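Local coordinates for protein extracellular invertase (Aspergillus kawachii, PDB 5XHA) that probably hydrolyses sucrose and related fructosides at their terminal beta-fructofuranoside, as a secreted invertase of glycoside hydrolase family 32, at residues A[522-527]-A[553-558]. Residues are numbered along the deposited sequence; the frame is centred on the assembly and turned at random.
Sequences GKLRLF and VYANGR. With FRU (beta-D-fructofuranose), chain E.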
ATOM      1  N   GLY A 522       9.791  35.717  21.723  1.00 31.98           N
ATOM      2  CA  GLY A 522       9.758  34.492  22.511  1.00 34.70           C
ATOM      3  C   GLY A 522       9.692  34.779  24.005  1.00 36.68           C
ATOM      4  O   GLY A 522      10.263  35.753  24.478  1.00 36.84           O
ATOM      5  N   LYS A 523       8.978  33.937  24.744  1.00 38.17           N
ATOM      6  CA  LYS A 523       8.891  34.067  26.195  1.00 37.45           C
ATOM      7  C   LYS A 523      10.174  33.611  26.852  1.00 38.02           C
ATOM      8  O   LYS A 523      10.733  32.577  26.491  1.00 36.46           O
ATOM      9  CB  LYS A 523       7.735  33.232  26.752  1.00 38.74           C
ATOM     10  CG  LYS A 523       6.367  33.657  26.243  1.00 41.48           C
ATOM     11  CD  LYS A 523       5.908  34.983  26.847  1.00 41.42           C
ATOM     12  CE  LYS A 523       5.482  34.829  28.298  1.00 41.89           C
ATOM     13  NZ  LYS A 523       4.587  35.962  28.671  1.00 40.64           N
ATOM     14  N   LEU A 524      10.644  34.397  27.818  1.00 38.70           N
ATOM     15  CA  LEU A 524      11.772  34.011  28.652  1.00 39.59           C
ATOM     16  C   LEU A 524      11.593  34.601  30.057  1.00 41.67           C
ATOM     17  O   LEU A 524      11.500  35.823  30.201  1.00 38.39           O
ATOM     18  CB  LEU A 524      13.084  34.506  28.050  1.00 39.94           C
ATOM     19  CG  LEU A 524      14.315  34.226  28.918  1.00 39.67           C
ATOM     20  CD1 LEU A 524      14.639  32.744  28.949  1.00 41.32           C
ATOM     21  CD2 LEU A 524      15.505  35.022  28.437  1.00 41.46           C
ATOM     22  N   ARG A 525      11.539  33.727  31.066  1.00 41.67           N
ATOM     23  CA  ARG A 525      11.463  34.139  32.472  1.00 41.13           C
ATOM     24  C   ARG A 525      12.856  34.237  33.035  1.00 39.14           C
ATOM     25  O   ARG A 525      13.635  33.296  32.929  1.00 38.79           O
ATOM     26  CB  ARG A 525      10.659  33.139  33.309  1.00 43.23           C
ATOM     27  CG  ARG A 525      10.702  33.401  34.828  1.00 43.09           C
ATOM     28  CD  ARG A 525       9.461  32.864  35.529  1.00 40.53           C
ATOM     29  NE  ARG A 525       8.280  33.632  35.154  1.00 41.66           N
ATOM     30  CZ  ARG A 525       7.023  33.287  35.436  1.00 40.86           C
ATOM     31  NH1 ARG A 525       6.744  32.183  36.119  1.00 40.84           N
ATOM     32  NH2 ARG A 525       6.033  34.063  35.034  1.00 41.17           N
ATOM     33  N   LEU A 526      13.178  35.389  33.615  1.00 37.95           N
ATOM     34  CA  LEU A 526      14.387  35.531  34.428  1.00 39.83           C
ATOM     35  C   LEU A 526      13.952  35.364  35.887  1.00 41.23           C
ATOM     36  O   LEU A 526      13.141  36.153  36.402  1.00 42.56           O
ATOM     37  CB  LEU A 526      15.031  36.896  34.200  1.00 40.20           C
ATOM     38  CG  LEU A 526      15.511  37.130  32.769  1.00 40.82           C
ATOM     39  CD1 LEU A 526      15.804  38.602  32.545  1.00 42.72           C
ATOM     40  CD2 LEU A 526      16.725  36.252  32.473  1.00 39.64           C
ATOM     41  N   PHE A 527      14.451  34.323  36.539  1.00 42.38           N
ATOM     42  CA  PHE A 527      13.985  33.995  37.890  1.00 44.35           C
ATOM     43  C   PHE A 527      14.633  34.889  38.944  1.00 46.04           C
ATOM     44  O   PHE A 527      15.575  35.642  38.655  1.00 46.58           O
ATOM     45  CB  PHE A 527      14.263  32.531  38.206  1.00 43.19           C
ATOM     46  CG  PHE A 527      13.524  31.577  37.314  1.00 45.11           C
ATOM     47  CD1 PHE A 527      12.189  31.253  37.571  1.00 44.74           C
ATOM     48  CD2 PHE A 527      14.154  31.009  36.209  1.00 43.11           C
ATOM     49  CE1 PHE A 527      11.496  30.380  36.739  1.00 44.79           C
ATOM     50  CE2 PHE A 527      13.468  30.140  35.377  1.00 42.58           C
ATOM     51  CZ  PHE A 527      12.147  29.818  35.646  1.00 44.56           C
ATOM     52  N   VAL A 553      19.113  34.322  18.115  1.00 31.76           N
ATOM     53  CA  VAL A 553      19.239  34.875  19.449  1.00 32.75           C
ATOM     54  C   VAL A 553      19.125  33.754  20.485  1.00 32.08           C
ATOM     55  O   VAL A 553      18.085  33.124  20.596  1.00 32.98           O
ATOM     56  CB  VAL A 553      18.133  35.917  19.731  1.00 33.16           C
ATOM     57  CG1 VAL A 553      18.372  36.575  21.079  1.00 32.79           C
ATOM     58  CG2 VAL A 553      18.105  36.969  18.631  1.00 33.63           C
ATOM     59  N   TYR A 554      20.209  33.521  21.216  1.00 30.94           N
ATOM     60  CA  TYR A 554      20.264  32.580  22.319  1.00 32.29           C
ATOM     61  C   TYR A 554      20.286  33.317  23.658  1.00 34.39           C
ATOM     62  O   TYR A 554      20.859  34.418  23.760  1.00 34.91           O
ATOM     63  CB  TYR A 554      21.535  31.737  22.209  1.00 33.17           C
ATOM     64  CG  TYR A 554      21.594  30.840  20.980  1.00 31.71           C
ATOM     65  CD1 TYR A 554      21.985  31.341  19.745  1.00 31.33           C
ATOM     66  CD2 TYR A 554      21.255  29.499  21.066  1.00 32.08           C
ATOM     67  CE1 TYR A 554      22.047  30.531  18.625  1.00 31.40           C
ATOM     68  CE2 TYR A 554      21.308  28.667  19.949  1.00 32.41           C
ATOM     69  CZ  TYR A 554      21.705  29.183  18.727  1.00 31.73           C
ATOM     70  OH  TYR A 554      21.758  28.357  17.624  1.00 29.89           O
ATOM     71  N   ALA A 555      19.689  32.705  24.684  1.00 33.09           N
ATOM     72  CA  ALA A 555      19.744  33.260  26.053  1.00 33.30           C
ATOM     73  C   ALA A 555      19.731  32.182  27.117  1.00 34.33           C
ATOM     74  O   ALA A 555      18.901  31.265  27.068  1.00 35.03           O
ATOM     75  CB  ALA A 555      18.599  34.230  26.290  1.00 34.02           C
ATOM     76  N   ASN A 556      20.688  32.275  28.052  1.00 35.39           N
ATOM     77  CA  ASN A 556      20.644  31.551  29.325  1.00 34.71           C
ATOM     78  C   ASN A 556      20.685  30.023  29.162  1.00 36.43           C
ATOM     79  O   ASN A 556      20.215  29.282  30.033  1.00 35.77           O
ATOM     80  CB  ASN A 556      19.398  31.972  30.152  1.00 37.25           C
ATOM     81  CG  ASN A 556      19.493  33.393  30.718  1.00 39.20           C
ATOM     82  OD1 ASN A 556      19.358  33.617  31.933  1.00 40.78           O
ATOM     83  ND2 ASN A 556      19.680  34.354  29.848  1.00 39.01           N
ATOM     84  N   GLY A 557      21.255  29.553  28.053  1.00 36.40           N
ATOM     85  CA  GLY A 557      21.359  28.124  27.761  1.00 35.05           C
ATOM     86  C   GLY A 557      20.039  27.403  27.565  1.00 33.96           C
ATOM     87  O   GLY A 557      20.008  26.178  27.541  1.00 34.14           O
ATOM     88  N   ARG A 558      18.947  28.141  27.421  1.00 33.87           N
ATOM     89  CA  ARG A 558      17.641  27.513  27.389  1.00 34.05           C
ATOM     90  C   ARG A 558      16.654  28.212  26.469  1.00 33.60           C
ATOM     91  O   ARG A 558      15.472  27.949  26.534  1.00 32.74           O
ATOM     92  CB  ARG A 558      17.074  27.446  28.811  1.00 36.50           C
ATOM     93  CG  ARG A 558      16.730  28.792  29.428  1.00 39.10           C
ATOM     94  CD  ARG A 558      16.331  28.624  30.884  1.00 39.84           C
ATOM     95  NE  ARG A 558      15.723  29.844  31.415  1.00 42.78           N
ATOM     96  CZ  ARG A 558      16.249  30.635  32.349  1.00 42.14           C
ATOM     97  NH1 ARG A 558      17.422  30.364  32.905  1.00 47.32           N
ATOM     98  NH2 ARG A 558      15.586  31.712  32.734  1.00 41.48           N
TER
HETATM   99  C1  FRU E 705      27.627  31.600  25.888  1.00 78.02           C
HETATM  100  C2  FRU E 705      26.937  30.258  25.595  1.00 72.72           C
HETATM  101  C3  FRU E 705      26.879  29.854  24.108  1.00 66.16           C
HETATM  102  C4  FRU E 705      25.497  29.233  23.998  1.00 68.47           C
HETATM  103  C5  FRU E 705      24.694  30.150  24.914  1.00 64.91           C
HETATM  104  C6  FRU E 705      23.412  29.501  25.442  1.00 61.19           C
HETATM  105  O1  FRU E 705      29.057  31.525  25.809  1.00 82.84           O
HETATM  106  O2  FRU E 705      27.517  29.180  26.362  1.00 65.89           O
HETATM  107  O3  FRU E 705      27.893  28.915  23.707  1.00 59.30           O
HETATM  108  O4  FRU E 705      24.969  29.133  22.664  1.00 58.49           O
HETATM  109  O5  FRU E 705      25.579  30.470  25.995  1.00 67.69           O
HETATM  110  O6  FRU E 705      22.336  30.468  25.548  1.00 49.13           O
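Arg558, at the turn after strand 550-555, reaches across to the backbone carbonyl of Arg525, a worked example of how one long side chain can meet the connection by which the chain passes from one sheet of a beta sandwich to the other. Its CG sits between the backbone N and the carbonyl carbon (chi1 67°), and from there the chain runs extended to NE, carrying the guanidinium to the 522-527 segment. NH2 and Arg525 O form a bent, weak hydrogen bond (122°), whose 2.5 Å length is too short to be trusted. The stronger partner is Glu538, which pairs through OE2 with Arg558 NH1 and through OE1 with the backbone N of Phe527, so that one carboxylate serves both segments.

Packing surrounds this polar link. Phe527 CE2 lies over one face of the guanidinium, 3.7 Å from Arg558 NH2, with the two planes inclined by 47°, while Asn556 CB lies against the opposite face, 3.7 Å above the plane. Leu524 divides its branches: CD1 approaches Arg558 NE at 4.0 Å, and CD2 meets Ala555 CB at 3.8 Å. Leu526 CD2 comes near the Asn556 amide group.

A sugar contact marks the type I' beta turn, centred on Asn556 and Gly557, that joins strands 550-555 and 559-564 as a hairpin. Gly557 N donates to O6 of a bound fructose at 2.9 Å, and the turn is closed by Arg558 N bonding to Ala555 O at 3.1 Å.

Within the C-terminal sandwich domain, strands 520-523 and 550-555 belong to different sheets. The chemistry implies that the arginine is held mainly by the carboxylate of Glu538, which also binds Phe527 N, with the carbonyl at best a weak addition.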